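Local coordinates for Endonuclease/exonuclease/phosphatase (Leptotrichia buccalis C-1013-b, PDB 3TEB), which probably acts as a metal-dependent nuclease or related phosphoesterase of the DNase I-like superfamily, at residues 136-141 against 169-174; 104-109 against 124-129; 210-215 against 226-231. All blocks are in the same frame, centred on the assembly; numbering follows the deposited sequence.

Overall arrangement
All three contacts lie in the same curled mixed sheet. Contacts 2 and 1 are adjacent in it, their centres about 9 Å apart: strand 124-132 leads directly into 135-143, and backbone pairing such as F139 N to I128 O at 2.9 Å continues the sheet. Contact 3 is further round, its centre about 22 Å from that of contact 1. Strand 225-233 links them by lying beside 170-174, where M174 CG meets I231 CG1 at 3.7 Å. Contact 3 is nearest the magnesium-binding residues: between side chains, V212 is about 7 Å from D256 and D229 about 8 Å from E42. A bound magnesium ion lies about 8 Å from the V212 side chain and about 13 Å from that of S141.

Contact 1. Residues 136-141 against 169-174; sequences DIEFYS and NLKILM
E138 OE1 is hydrogen-bonded to the hydroxyls of Y140 and T165, with the side chain of K171 lying beside it. The Y140 bond, OH to OE1 at 2.7 Å, arrives from above the carboxylate plane, while OE1 itself lies at the edge of the phenol ring. K171 runs alongside E138, pointing the same way, and its CE methylene comes within 3.3 Å of E138 OE1. Its ammonium group makes only a long salt bridge to that oxygen, being bound to the carbonyls of T165 and L162 instead. The other oxygen, E138 OE2, receives N169 ND2 at 3.3 Å through a bent bond; the two side chains cross at about a right angle, their carboxylate and amide planes 67° apart, and N167 ND2 is a further donor to OE2. This buried acid thus ties both strands to the end of the connecting segment, and the donors around it would probably stabilise its charge.

Beneath these groups the backbones pair in parallel. E138 N donates to L170 O, and E138 O accepts I172 N at 2.7 Å, so both polar backbone atoms of E138 are used on the same neighbouring strand, which they grip either side of K171. Y140 N donates to I172 O and M174 N to Y140 O.

The opposite face is mainly apolar. F139 and I172 lie side by side, F139 CD1 to I172 CB at 3.9 Å. The selenomethionine M174 bends at its last torsion (chi3 -75°), placing CE at the edge of the F139 ring, 3.5 Å from CD1. I6 and V37, from the companion sheet, pack against F139 and M174. Parallel neighbours joined through helix 154-162 form a beta-alpha-beta unit, here with one face in the sheet-on-sheet core of the DNase I-like alpha/beta sandwich.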
ATOM      1  N   ASP A 136     -18.704  -6.218   5.833  1.00 57.74           N
ATOM      2  CA  ASP A 136     -18.077  -5.132   5.066  1.00 54.62           C
ATOM      3  C   ASP A 136     -16.688  -4.807   5.615  1.00 52.46           C
ATOM      4  O   ASP A 136     -16.536  -4.491   6.800  1.00 52.73           O
ATOM      5  CB  ASP A 136     -18.961  -3.876   5.054  1.00 55.33           C
ATOM      6  CG  ASP A 136     -20.174  -4.005   4.126  1.00 55.70           C
ATOM      7  OD1 ASP A 136     -20.356  -5.075   3.502  1.00 56.84           O
ATOM      8  OD2 ASP A 136     -20.944  -3.025   4.012  1.00 56.55           O
ATOM      9  N   ILE A 137     -15.682  -4.906   4.747  1.00 49.08           N
ATOM     10  CA  ILE A 137     -14.282  -4.606   5.098  1.00 46.36           C
ATOM     11  C   ILE A 137     -13.776  -3.418   4.301  1.00 44.11           C
ATOM     12  O   ILE A 137     -13.992  -3.338   3.096  1.00 43.38           O
ATOM     13  CB  ILE A 137     -13.341  -5.818   4.855  1.00 45.92           C
ATOM     14  CG1 ILE A 137     -13.897  -7.087   5.525  1.00 46.42           C
ATOM     15  CG2 ILE A 137     -11.939  -5.530   5.376  1.00 45.58           C
ATOM     16  CD1 ILE A 137     -13.345  -8.384   4.951  1.00 45.66           C
ATOM     17  N   GLU A 138     -13.108  -2.496   4.983  1.00 42.45           N
ATOM     18  CA  GLU A 138     -12.527  -1.326   4.332  1.00 40.25           C
ATOM     19  C   GLU A 138     -11.031  -1.453   4.285  1.00 38.58           C
ATOM     20  O   GLU A 138     -10.403  -1.693   5.304  1.00 38.65           O
ATOM     21  CB  GLU A 138     -12.913  -0.056   5.068  1.00 40.71           C
ATOM     22  CG  GLU A 138     -14.398   0.252   4.984  1.00 41.90           C
ATOM     23  CD  GLU A 138     -14.848   1.306   5.971  1.00 43.29           C
ATOM     24  OE1 GLU A 138     -13.987   2.003   6.541  1.00 43.83           O
ATOM     25  OE2 GLU A 138     -16.073   1.440   6.174  1.00 44.20           O
ATOM     26  N   PHE A 139     -10.473  -1.314   3.084  1.00 36.58           N
ATOM     27  CA  PHE A 139      -9.030  -1.423   2.839  1.00 34.91           C
ATOM     28  C   PHE A 139      -8.462  -0.050   2.511  1.00 34.09           C
ATOM     29  O   PHE A 139      -9.039   0.678   1.717  1.00 33.97           O
ATOM     30  CB  PHE A 139      -8.765  -2.391   1.694  1.00 33.85           C
ATOM     31  CG  PHE A 139      -9.031  -3.820   2.042  1.00 34.05           C
ATOM     32  CD1 PHE A 139      -8.057  -4.596   2.672  1.00 34.11           C
ATOM     33  CD2 PHE A 139     -10.260  -4.404   1.746  1.00 34.30           C
ATOM     34  CE1 PHE A 139      -8.305  -5.940   3.013  1.00 33.99           C
ATOM     35  CE2 PHE A 139     -10.520  -5.748   2.072  1.00 34.71           C
ATOM     36  CZ  PHE A 139      -9.534  -6.514   2.709  1.00 34.37           C
ATOM     37  N   TYR A 140      -7.354   0.326   3.136  1.00 33.45           N
ATOM     38  CA  TYR A 140      -6.803   1.664   2.927  1.00 32.61           C
ATOM     39  C   TYR A 140      -5.360   1.565   2.502  1.00 31.52           C
ATOM     40  O   TYR A 140      -4.570   0.918   3.183  1.00 31.54           O
ATOM     41  CB  TYR A 140      -6.875   2.493   4.209  1.00 33.41           C
ATOM     42  CG  TYR A 140      -8.260   2.858   4.671  1.00 34.63           C
ATOM     43  CD1 TYR A 140      -8.739   4.156   4.518  1.00 35.37           C
ATOM     44  CD2 TYR A 140      -9.084   1.920   5.286  1.00 35.49           C
ATOM     45  CE1 TYR A 140     -10.019   4.512   4.952  1.00 36.67           C
ATOM     46  CE2 TYR A 140     -10.361   2.257   5.726  1.00 36.93           C
ATOM     47  CZ  TYR A 140     -10.827   3.553   5.558  1.00 37.42           C
ATOM     48  OH  TYR A 140     -12.095   3.897   5.996  1.00 38.64           O
ATOM     49  N   SER A 141      -5.017   2.208   1.386  1.00 30.28           N
ATOM     50  CA  SER A 141      -3.637   2.247   0.899  1.00 29.53           C
ATOM     51  C   SER A 141      -2.983   3.551   1.332  1.00 29.88           C
ATOM     52  O   SER A 141      -3.433   4.622   0.945  1.00 29.63           O
ATOM     53  CB  SER A 141      -3.615   2.118  -0.614  1.00 28.43           C
ATOM     54  OG  SER A 141      -2.289   1.963  -1.083  1.00 27.85           O
ATOM     55  N   ASN A 169     -16.906  -1.087  11.164  1.00 50.98           N
ATOM     56  CA  ASN A 169     -16.382  -1.987  10.154  1.00 49.26           C
ATOM     57  C   ASN A 169     -14.949  -2.363  10.430  1.00 47.33           C
ATOM     58  O   ASN A 169     -14.200  -1.578  11.016  1.00 46.87           O
ATOM     59  CB  ASN A 169     -16.457  -1.330   8.785  1.00 49.27           C
ATOM     60  CG  ASN A 169     -17.730  -1.638   8.077  1.00 50.15           C
ATOM     61  OD1 ASN A 169     -18.629  -2.230   8.656  1.00 51.21           O
ATOM     62  ND2 ASN A 169     -17.823  -1.249   6.810  1.00 50.27           N
ATOM     63  N   LEU A 170     -14.568  -3.561  10.000  1.00 45.78           N
ATOM     64  CA  LEU A 170     -13.165  -3.926   9.999  1.00 43.68           C
ATOM     65  C   LEU A 170     -12.455  -3.033   8.999  1.00 42.00           C
ATOM     66  O   LEU A 170     -12.826  -2.965   7.820  1.00 42.12           O
ATOM     67  CB  LEU A 170     -12.970  -5.397   9.640  1.00 44.08           C
ATOM     68  CG  LEU A 170     -11.551  -5.918   9.419  1.00 43.42           C
ATOM     69  CD1 LEU A 170     -10.705  -5.762  10.665  1.00 43.43           C
ATOM     70  CD2 LEU A 170     -11.600  -7.366   8.998  1.00 43.41           C
ATOM     71  N   LYS A 171     -11.455  -2.319   9.495  1.00 39.97           N
ATOM     72  CA  LYS A 171     -10.663  -1.425   8.673  1.00 37.87           C
ATOM     73  C   LYS A 171      -9.268  -2.006   8.593  1.00 37.00           C
ATOM     74  O   LYS A 171      -8.633  -2.250   9.627  1.00 37.21           O
ATOM     75  CB  LYS A 171     -10.648  -0.018   9.270  1.00 37.46           C
ATOM     76  CG  LYS A 171     -11.947   0.705   9.059  1.00 36.93           C
ATOM     77  CD  LYS A 171     -12.102   1.958   9.886  1.00 36.26           C
ATOM     78  CE  LYS A 171     -13.543   2.416   9.750  1.00 36.28           C
ATOM     79  NZ  LYS A 171     -13.762   3.835  10.045  1.00 36.79           N
ATOM     80  N   ILE A 172      -8.813  -2.280   7.372  1.00 35.91           N
ATOM     81  CA  ILE A 172      -7.451  -2.779   7.148  1.00 34.69           C
ATOM     82  C   ILE A 172      -6.651  -1.741   6.381  1.00 33.75           C
ATOM     83  O   ILE A 172      -7.048  -1.250   5.323  1.00 33.76           O
ATOM     84  CB  ILE A 172      -7.420  -4.175   6.497  1.00 34.88           C
ATOM     85  CG1 ILE A 172      -7.881  -5.207   7.522  1.00 34.99           C
ATOM     86  CG2 ILE A 172      -6.020  -4.515   6.024  1.00 34.40           C
ATOM     87  CD1 ILE A 172      -8.273  -6.523   6.935  1.00 36.73           C
ATOM     88  N   LEU A 173      -5.502  -1.424   6.944  1.00 32.87           N
ATOM     89  CA  LEU A 173      -4.847  -0.178   6.668  1.00 31.78           C
ATOM     90  C   LEU A 173      -3.391  -0.474   6.294  1.00 31.28           C
ATOM     91  O   LEU A 173      -2.577  -0.787   7.148  1.00 31.19           O
ATOM     92  CB  LEU A 173      -4.998   0.656   7.928  1.00 31.76           C
ATOM     93  CG  LEU A 173      -4.855   2.152   7.913  1.00 31.57           C
ATOM     94  CD1 LEU A 173      -5.821   2.748   8.894  1.00 31.40           C
ATOM     95  CD2 LEU A 173      -3.414   2.430   8.299  1.00 32.12           C
HETATM   96  N   MSE A 174      -3.100  -0.393   4.994  1.00 30.98           N
HETATM   97  CA  MSE A 174      -1.885  -0.951   4.370  1.00 30.57           C
HETATM   98  C   MSE A 174      -0.947   0.100   3.776  1.00 30.20           C
HETATM   99  O   MSE A 174      -1.385   1.019   3.068  1.00 30.02           O
HETATM  100  CB  MSE A 174      -2.282  -1.879   3.218  1.00 30.80           C
HETATM  101  CG  MSE A 174      -3.107  -3.084   3.589  1.00 31.93           C
HETATM  102 SE   MSE A 174      -3.930  -3.901   2.015  0.75 33.90          SE
HETATM  103  CE  MSE A 174      -5.293  -2.578   1.741  1.00 34.74           C
TER

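Contact 2. Residues 104-109 against 124-129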
ATOM      1  N   LYS A 104     -18.345  -2.037  -2.768  1.00 37.11           N
ATOM      2  CA  LYS A 104     -19.541  -1.282  -2.329  1.00 37.73           C
ATOM      3  C   LYS A 104     -19.266   0.217  -2.289  1.00 36.81           C
ATOM      4  O   LYS A 104     -20.178   1.008  -2.467  1.00 37.10           O
ATOM      5  CB  LYS A 104     -20.008  -1.712  -0.924  1.00 38.67           C
ATOM      6  CG  LYS A 104     -20.226  -3.189  -0.722  1.00 41.34           C
ATOM      7  CD  LYS A 104     -21.656  -3.632  -1.098  1.00 47.55           C
ATOM      8  CE  LYS A 104     -22.597  -3.691   0.144  1.00 50.60           C
ATOM      9  NZ  LYS A 104     -23.467  -4.909   0.098  1.00 52.11           N
ATOM     10  N   ALA A 105     -18.016   0.599  -2.013  1.00 35.58           N
ATOM     11  CA  ALA A 105     -17.643   2.002  -1.829  1.00 34.26           C
ATOM     12  C   ALA A 105     -16.181   2.239  -2.203  1.00 33.18           C
ATOM     13  O   ALA A 105     -15.387   1.306  -2.243  1.00 33.20           O
ATOM     14  CB  ALA A 105     -17.911   2.446  -0.391  1.00 34.19           C
ATOM     15  N   GLU A 106     -15.842   3.489  -2.487  1.00 32.09           N
ATOM     16  CA  GLU A 106     -14.492   3.887  -2.846  1.00 31.27           C
ATOM     17  C   GLU A 106     -14.321   5.308  -2.375  1.00 30.56           C
ATOM     18  O   GLU A 106     -15.188   6.138  -2.587  1.00 30.72           O
ATOM     19  CB  GLU A 106     -14.303   3.853  -4.366  1.00 31.36           C
ATOM     20  CG  GLU A 106     -12.837   3.897  -4.832  1.00 33.37           C
ATOM     21  CD  GLU A 106     -12.285   5.313  -5.168  1.00 36.68           C
ATOM     22  OE1 GLU A 106     -12.931   6.335  -4.824  1.00 38.96           O
ATOM     23  OE2 GLU A 106     -11.183   5.400  -5.783  1.00 37.53           O
ATOM     24  N   ASP A 107     -13.197   5.615  -1.755  1.00 29.68           N
ATOM     25  CA  ASP A 107     -12.942   6.997  -1.400  1.00 28.88           C
ATOM     26  C   ASP A 107     -11.501   7.356  -1.688  1.00 27.80           C
ATOM     27  O   ASP A 107     -10.615   6.501  -1.652  1.00 27.66           O
ATOM     28  CB  ASP A 107     -13.292   7.264   0.067  1.00 29.45           C
ATOM     29  CG  ASP A 107     -13.731   8.709   0.320  1.00 30.92           C
ATOM     30  OD1 ASP A 107     -13.461   9.583  -0.547  1.00 32.11           O
ATOM     31  OD2 ASP A 107     -14.339   8.973   1.393  1.00 32.66           O
ATOM     32  N   GLU A 108     -11.301   8.632  -2.005  1.00 26.85           N
ATOM     33  CA  GLU A 108     -10.003   9.233  -2.236  1.00 25.81           C
ATOM     34  C   GLU A 108     -10.034  10.520  -1.447  1.00 25.06           C
ATOM     35  O   GLU A 108     -10.918  11.353  -1.671  1.00 25.16           O
ATOM     36  CB  GLU A 108      -9.854   9.554  -3.714  1.00 25.81           C
ATOM     37  CG  GLU A 108      -9.992   8.342  -4.612  1.00 28.46           C
ATOM     38  CD  GLU A 108     -10.304   8.687  -6.064  1.00 32.47           C
ATOM     39  OE1 GLU A 108      -9.988   9.826  -6.510  1.00 34.52           O
ATOM     40  OE2 GLU A 108     -10.863   7.806  -6.768  1.00 34.64           O
ATOM     41  N   PHE A 109      -9.099  10.686  -0.517  1.00 24.15           N
ATOM     42  CA  PHE A 109      -9.096  11.880   0.336  1.00 23.57           C
ATOM     43  C   PHE A 109      -7.725  12.121   0.942  1.00 23.30           C
ATOM     44  O   PHE A 109      -6.902  11.205   1.000  1.00 23.43           O
ATOM     45  CB  PHE A 109     -10.130  11.739   1.458  1.00 23.67           C
ATOM     46  CG  PHE A 109      -9.850  10.599   2.385  1.00 23.80           C
ATOM     47  CD1 PHE A 109     -10.163   9.293   2.018  1.00 23.95           C
ATOM     48  CD2 PHE A 109      -9.246  10.820   3.606  1.00 23.48           C
ATOM     49  CE1 PHE A 109      -9.885   8.236   2.858  1.00 23.89           C
ATOM     50  CE2 PHE A 109      -8.967   9.769   4.445  1.00 23.58           C
ATOM     51  CZ  PHE A 109      -9.287   8.473   4.071  1.00 23.87           C
ATOM     52  N   ARG A 124      -2.767  11.767  -0.285  1.00 19.46           N
ATOM     53  CA  ARG A 124      -4.128  11.301  -0.489  1.00 19.38           C
ATOM     54  C   ARG A 124      -4.166   9.780  -0.212  1.00 19.70           C
ATOM     55  O   ARG A 124      -3.208   9.064  -0.504  1.00 20.19           O
ATOM     56  CB  ARG A 124      -4.554  11.637  -1.922  1.00 19.57           C
ATOM     57  CG  ARG A 124      -6.016  11.517  -2.259  1.00 20.43           C
ATOM     58  CD  ARG A 124      -6.698  12.844  -2.566  1.00 21.84           C
ATOM     59  NE  ARG A 124      -6.244  13.433  -3.813  1.00 24.15           N
ATOM     60  CZ  ARG A 124      -6.862  14.421  -4.465  1.00 25.25           C
ATOM     61  NH1 ARG A 124      -7.983  14.932  -4.002  1.00 25.73           N
ATOM     62  NH2 ARG A 124      -6.347  14.908  -5.593  1.00 26.84           N
ATOM     63  N   ILE A 125      -5.261   9.302   0.377  1.00 19.72           N
ATOM     64  CA  ILE A 125      -5.447   7.881   0.671  1.00 20.28           C
ATOM     65  C   ILE A 125      -6.503   7.287  -0.256  1.00 20.91           C
ATOM     66  O   ILE A 125      -7.427   7.973  -0.682  1.00 21.21           O
ATOM     67  CB  ILE A 125      -5.906   7.709   2.124  1.00 20.17           C
ATOM     68  CG1 ILE A 125      -4.933   8.408   3.092  1.00 20.88           C
ATOM     69  CG2 ILE A 125      -6.078   6.261   2.474  1.00 20.25           C
ATOM     70  CD1 ILE A 125      -3.552   7.716   3.276  1.00 22.30           C
ATOM     71  N   VAL A 126      -6.367   6.017  -0.591  1.00 21.97           N
ATOM     72  CA  VAL A 126      -7.412   5.350  -1.348  1.00 23.06           C
ATOM     73  C   VAL A 126      -8.034   4.273  -0.482  1.00 24.09           C
ATOM     74  O   VAL A 126      -7.321   3.405   0.044  1.00 24.61           O
ATOM     75  CB  VAL A 126      -6.885   4.732  -2.646  1.00 23.61           C
ATOM     76  CG1 VAL A 126      -7.965   3.931  -3.339  1.00 23.83           C
ATOM     77  CG2 VAL A 126      -6.445   5.818  -3.552  1.00 23.98           C
ATOM     78  N   SER A 127      -9.356   4.331  -0.325  1.00 25.03           N
ATOM     79  CA  SER A 127     -10.067   3.280   0.385  1.00 26.32           C
ATOM     80  C   SER A 127     -11.037   2.548  -0.516  1.00 27.81           C
ATOM     81  O   SER A 127     -11.541   3.094  -1.496  1.00 28.18           O
ATOM     82  CB  SER A 127     -10.777   3.810   1.619  1.00 25.76           C
ATOM     83  OG  SER A 127     -11.968   4.471   1.264  1.00 26.12           O
ATOM     84  N   ILE A 128     -11.293   1.302  -0.141  1.00 29.68           N
ATOM     85  CA  ILE A 128     -12.128   0.389  -0.876  1.00 31.80           C
ATOM     86  C   ILE A 128     -13.027  -0.351   0.139  1.00 33.17           C
ATOM     87  O   ILE A 128     -12.577  -0.711   1.229  1.00 33.12           O
ATOM     88  CB  ILE A 128     -11.212  -0.519  -1.766  1.00 32.59           C
ATOM     89  CG1 ILE A 128     -11.716  -0.541  -3.182  1.00 34.09           C
ATOM     90  CG2 ILE A 128     -10.961  -1.927  -1.231  1.00 33.24           C
ATOM     91  CD1 ILE A 128     -11.657   0.820  -3.787  1.00 34.93           C
ATOM     92  N   THR A 129     -14.307  -0.530  -0.178  1.00 35.23           N
ATOM     93  CA  THR A 129     -15.162  -1.367   0.669  1.00 37.47           C
ATOM     94  C   THR A 129     -15.605  -2.642  -0.062  1.00 40.05           C
ATOM     95  O   THR A 129     -16.277  -2.578  -1.092  1.00 40.79           O
ATOM     96  CB  THR A 129     -16.364  -0.575   1.245  1.00 37.02           C
ATOM     97  OG1 THR A 129     -15.882   0.628   1.844  1.00 36.78           O
ATOM     98  CG2 THR A 129     -17.089  -1.369   2.314  1.00 36.89           C
TER
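R124 lays its aliphatic stem against the backbone of F109, CG reaching F109 O at 3.4 Å, before its guanidinium turns to the carbonyl of N83. The next residue, I125, gives its N-H to F109 O, and its carbonyl accepts F109 N-H, a hydrogen-bonded antiparallel pair. Its CB stands over one face of the F109 ring, 4.2 Å from the centroid and 21° off the normal, a CH-pi contact displaced toward the rim. With CG between backbone N and carbonyl carbon (chi1 62°), the F109 ring is swung toward the I125 strand, into this contact.

V126 sits opposite E108 in a non-hydrogen-bonded pair, and its CA-H points to D107 O. At S127 the pairing is reciprocal: N donates to D107 O at 2.8 Å, and S127 O accepts D107 N at 3.0 Å. S127 OG lies 3.3 Å from D107 CB, touching the methylene, whereas the D107 carboxylate turns to a salt bridge with R164. I128 crosses E106 obliquely, its CD1 3.5 Å from E106 CG. Finally T129 O accepts K104 N at 2.7 Å, while T129 OG1 approaches the methyl of A105.

Backbone hydrogen bonds therefore carry most of the pairing between these strands. Their side chains meet largely through carbon, and the charged ends of D107 and R124 find their partners elsewhere in the chain.

Contact 3. Residues 210-215 against 226-231; sequences ITVDKS and KRLDYI
K226 O receives two successive backbone donors, T211 N at 2.8 Å in the carbonyl plane and V212 N at 3.2 Å from above it, and K226 N returns a bond to V212 O at 3.0 Å.

The T211 side chain bridges to the other strand. Its OG1 accepts the backbone N-H of L228 at 3.0 Å in a fairly straight bond and donates to D229 OD1 at 3.1 Å, using the anti lone pair of that oxygen. The first torsion, with OG1 between the backbone N and the carbonyl carbon (chi1 55°), places the hydroxyl within reach of both L228 N and D229 OD1, and the CG2 methyl rests near D229 CB. Two residues, T211 and V212, facing K226 make this a classic beta bulge, set in the hairpin of strands 212-213 and 225-233. D229 OD1 also accepts H257 ND1, an arrangement consistent with the Asp-His pair of DNase I-like nucleases. T211 may therefore help to position D229, behind H257, the neighbour in sequence of the magnesium ligand D256.

I210 covers the shared K226 carbonyl with carbon, its CG2 3.5 Å from K226 O. V212 CG2 meets L228 CD1 at 3.8 Å. R227 is held from outside the hairpin: its backbone N-H goes to the carboxylate of D180, and its guanidinium forms a salt bridge with D198.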
ATOM      1  N   ILE A 210      11.874  -7.533   7.748  1.00 47.86           N
ATOM      2  CA  ILE A 210      12.600  -6.421   7.122  1.00 47.48           C
ATOM      3  C   ILE A 210      12.016  -6.054   5.755  1.00 46.51           C
ATOM      4  O   ILE A 210      11.895  -6.923   4.889  1.00 46.89           O
ATOM      5  CB  ILE A 210      14.110  -6.788   6.983  1.00 49.02           C
ATOM      6  CG1 ILE A 210      14.725  -7.056   8.365  1.00 50.82           C
ATOM      7  CG2 ILE A 210      14.915  -5.718   6.213  1.00 49.24           C
ATOM      8  CD1 ILE A 210      14.455  -5.958   9.408  1.00 51.06           C
ATOM      9  N   THR A 211      11.658  -4.780   5.565  1.00 45.67           N
ATOM     10  CA  THR A 211      11.107  -4.315   4.274  1.00 45.84           C
ATOM     11  C   THR A 211      12.010  -3.393   3.454  1.00 47.24           C
ATOM     12  O   THR A 211      11.787  -3.211   2.262  1.00 47.78           O
ATOM     13  CB  THR A 211       9.707  -3.642   4.398  1.00 45.50           C
ATOM     14  OG1 THR A 211       9.750  -2.561   5.337  1.00 45.53           O
ATOM     15  CG2 THR A 211       8.665  -4.644   4.818  1.00 45.06           C
ATOM     16  N   VAL A 212      13.003  -2.793   4.094  1.00 49.14           N
ATOM     17  CA  VAL A 212      13.983  -1.972   3.392  1.00 52.31           C
ATOM     18  C   VAL A 212      15.362  -2.446   3.805  1.00 56.02           C
ATOM     19  O   VAL A 212      15.630  -2.605   4.995  1.00 56.14           O
ATOM     20  CB  VAL A 212      13.829  -0.477   3.725  1.00 51.63           C
ATOM     21  CG1 VAL A 212      14.814   0.358   2.924  1.00 51.55           C
ATOM     22  CG2 VAL A 212      12.416  -0.018   3.445  1.00 51.67           C
ATOM     23  N   ASP A 213      16.222  -2.686   2.820  1.00 61.39           N
ATOM     24  CA  ASP A 213      17.584  -3.144   3.061  1.00 67.46           C
ATOM     25  C   ASP A 213      18.521  -2.269   2.236  1.00 71.88           C
ATOM     26  O   ASP A 213      18.366  -2.175   1.024  1.00 72.63           O
ATOM     27  CB  ASP A 213      17.697  -4.616   2.649  1.00 68.68           C
ATOM     28  CG  ASP A 213      19.040  -5.250   3.012  1.00 72.07           C
ATOM     29  OD1 ASP A 213      20.079  -4.552   3.069  1.00 73.04           O
ATOM     30  OD2 ASP A 213      19.046  -6.483   3.219  1.00 73.79           O
ATOM     31  N   LYS A 214      19.478  -1.614   2.885  1.00 76.83           N
ATOM     32  CA  LYS A 214      20.430  -0.769   2.159  1.00 82.75           C
ATOM     33  C   LYS A 214      21.854  -1.358   2.143  1.00 88.76           C
ATOM     34  O   LYS A 214      22.763  -0.831   2.793  1.00 90.12           O
ATOM     35  CB  LYS A 214      20.431   0.661   2.712  1.00 82.00           C
ATOM     36  CG  LYS A 214      19.106   1.385   2.600  1.00 79.90           C
ATOM     37  CD  LYS A 214      19.267   2.852   2.978  1.00 81.43           C
ATOM     38  CE  LYS A 214      17.929   3.510   3.337  1.00 80.13           C
ATOM     39  NZ  LYS A 214      17.120   3.918   2.147  1.00 79.74           N
ATOM     40  N   SER A 215      22.040  -2.448   1.398  1.00 93.62           N
ATOM     41  CA  SER A 215      23.344  -3.095   1.287  1.00 99.70           C
ATOM     42  C   SER A 215      24.202  -2.406   0.226  1.00102.56           C
ATOM     43  O   SER A 215      23.679  -1.875  -0.759  1.00102.75           O
ATOM     44  CB  SER A 215      23.176  -4.574   0.948  1.00101.74           C
ATOM     45  OG  SER A 215      22.269  -5.183   1.844  1.00100.61           O
ATOM     46  N   LYS A 226      15.575  -2.313   8.009  1.00 59.24           N
ATOM     47  CA  LYS A 226      14.426  -1.637   8.600  1.00 55.72           C
ATOM     48  C   LYS A 226      13.088  -2.306   8.280  1.00 52.60           C
ATOM     49  O   LYS A 226      12.962  -3.065   7.320  1.00 51.97           O
ATOM     50  CB  LYS A 226      14.388  -0.169   8.158  1.00 55.27           C
ATOM     51  CG  LYS A 226      15.555   0.704   8.620  1.00 56.65           C
ATOM     52  CD  LYS A 226      15.306   2.140   8.169  1.00 57.27           C
ATOM     53  CE  LYS A 226      16.216   3.153   8.846  1.00 59.57           C
ATOM     54  NZ  LYS A 226      17.371   3.493   7.975  1.00 60.09           N
ATOM     55  N   ARG A 227      12.097  -2.021   9.115  1.00 49.90           N
ATOM     56  CA  ARG A 227      10.729  -2.417   8.844  1.00 47.04           C
ATOM     57  C   ARG A 227       9.891  -1.137   8.810  1.00 45.48           C
ATOM     58  O   ARG A 227       9.535  -0.584   9.857  1.00 45.50           O
ATOM     59  CB  ARG A 227      10.240  -3.407   9.899  1.00 47.51           C
ATOM     60  CG  ARG A 227       8.929  -4.071   9.575  1.00 46.23           C
ATOM     61  CD  ARG A 227       8.612  -5.193  10.541  1.00 47.00           C
ATOM     62  NE  ARG A 227       7.280  -5.008  11.106  1.00 46.45           N
ATOM     63  CZ  ARG A 227       7.024  -4.904  12.405  1.00 45.91           C
ATOM     64  NH1 ARG A 227       7.993  -5.012  13.300  1.00 46.03           N
ATOM     65  NH2 ARG A 227       5.785  -4.723  12.810  1.00 45.74           N
ATOM     66  N   LEU A 228       9.619  -0.664   7.595  1.00 43.02           N
ATOM     67  CA  LEU A 228       8.993   0.629   7.364  1.00 41.50           C
ATOM     68  C   LEU A 228       7.574   0.507   6.827  1.00 40.64           C
ATOM     69  O   LEU A 228       6.775   1.448   6.919  1.00 40.66           O
ATOM     70  CB  LEU A 228       9.812   1.411   6.353  1.00 40.87           C
ATOM     71  CG  LEU A 228      11.189   1.946   6.722  1.00 41.39           C
ATOM     72  CD1 LEU A 228      11.605   2.940   5.644  1.00 41.43           C
ATOM     73  CD2 LEU A 228      11.194   2.621   8.086  1.00 41.69           C
ATOM     74  N   ASP A 229       7.286  -0.650   6.232  1.00 39.79           N
ATOM     75  CA  ASP A 229       5.986  -0.939   5.630  1.00 38.83           C
ATOM     76  C   ASP A 229       5.173  -1.813   6.581  1.00 38.60           C
ATOM     77  O   ASP A 229       5.739  -2.630   7.318  1.00 38.85           O
ATOM     78  CB  ASP A 229       6.180  -1.670   4.298  1.00 38.88           C
ATOM     79  CG  ASP A 229       6.963  -0.838   3.268  1.00 39.31           C
ATOM     80  OD1 ASP A 229       8.216  -0.760   3.367  1.00 40.09           O
ATOM     81  OD2 ASP A 229       6.320  -0.288   2.339  1.00 41.14           O
ATOM     82  N   TYR A 230       3.851  -1.648   6.577  1.00 37.65           N
ATOM     83  CA  TYR A 230       3.002  -2.404   7.497  1.00 37.36           C
ATOM     84  C   TYR A 230       1.653  -2.786   6.932  1.00 36.67           C
ATOM     85  O   TYR A 230       1.223  -2.275   5.905  1.00 36.48           O
ATOM     86  CB  TYR A 230       2.736  -1.603   8.766  1.00 37.97           C
ATOM     87  CG  TYR A 230       3.951  -1.131   9.511  1.00 39.36           C
ATOM     88  CD1 TYR A 230       4.502  -1.899  10.532  1.00 41.12           C
ATOM     89  CD2 TYR A 230       4.535   0.098   9.217  1.00 39.89           C
ATOM     90  CE1 TYR A 230       5.611  -1.461  11.239  1.00 42.35           C
ATOM     91  CE2 TYR A 230       5.646   0.547   9.911  1.00 41.32           C
ATOM     92  CZ  TYR A 230       6.176  -0.235  10.923  1.00 42.31           C
ATOM     93  OH  TYR A 230       7.276   0.209  11.616  1.00 43.68           O
ATOM     94  N   ILE A 231       0.988  -3.689   7.639  1.00 36.76           N
ATOM     95  CA  ILE A 231      -0.432  -3.916   7.476  1.00 36.97           C
ATOM     96  C   ILE A 231      -1.078  -3.890   8.872  1.00 38.03           C
ATOM     97  O   ILE A 231      -0.908  -4.814   9.667  1.00 38.12           O
ATOM     98  CB  ILE A 231      -0.712  -5.205   6.678  1.00 36.76           C
ATOM     99  CG1 ILE A 231      -0.370  -4.967   5.210  1.00 35.83           C
ATOM    100  CG2 ILE A 231      -2.180  -5.601   6.767  1.00 37.39           C
ATOM    101  CD1 ILE A 231      -0.079  -6.207   4.442  1.00 35.92           C
TER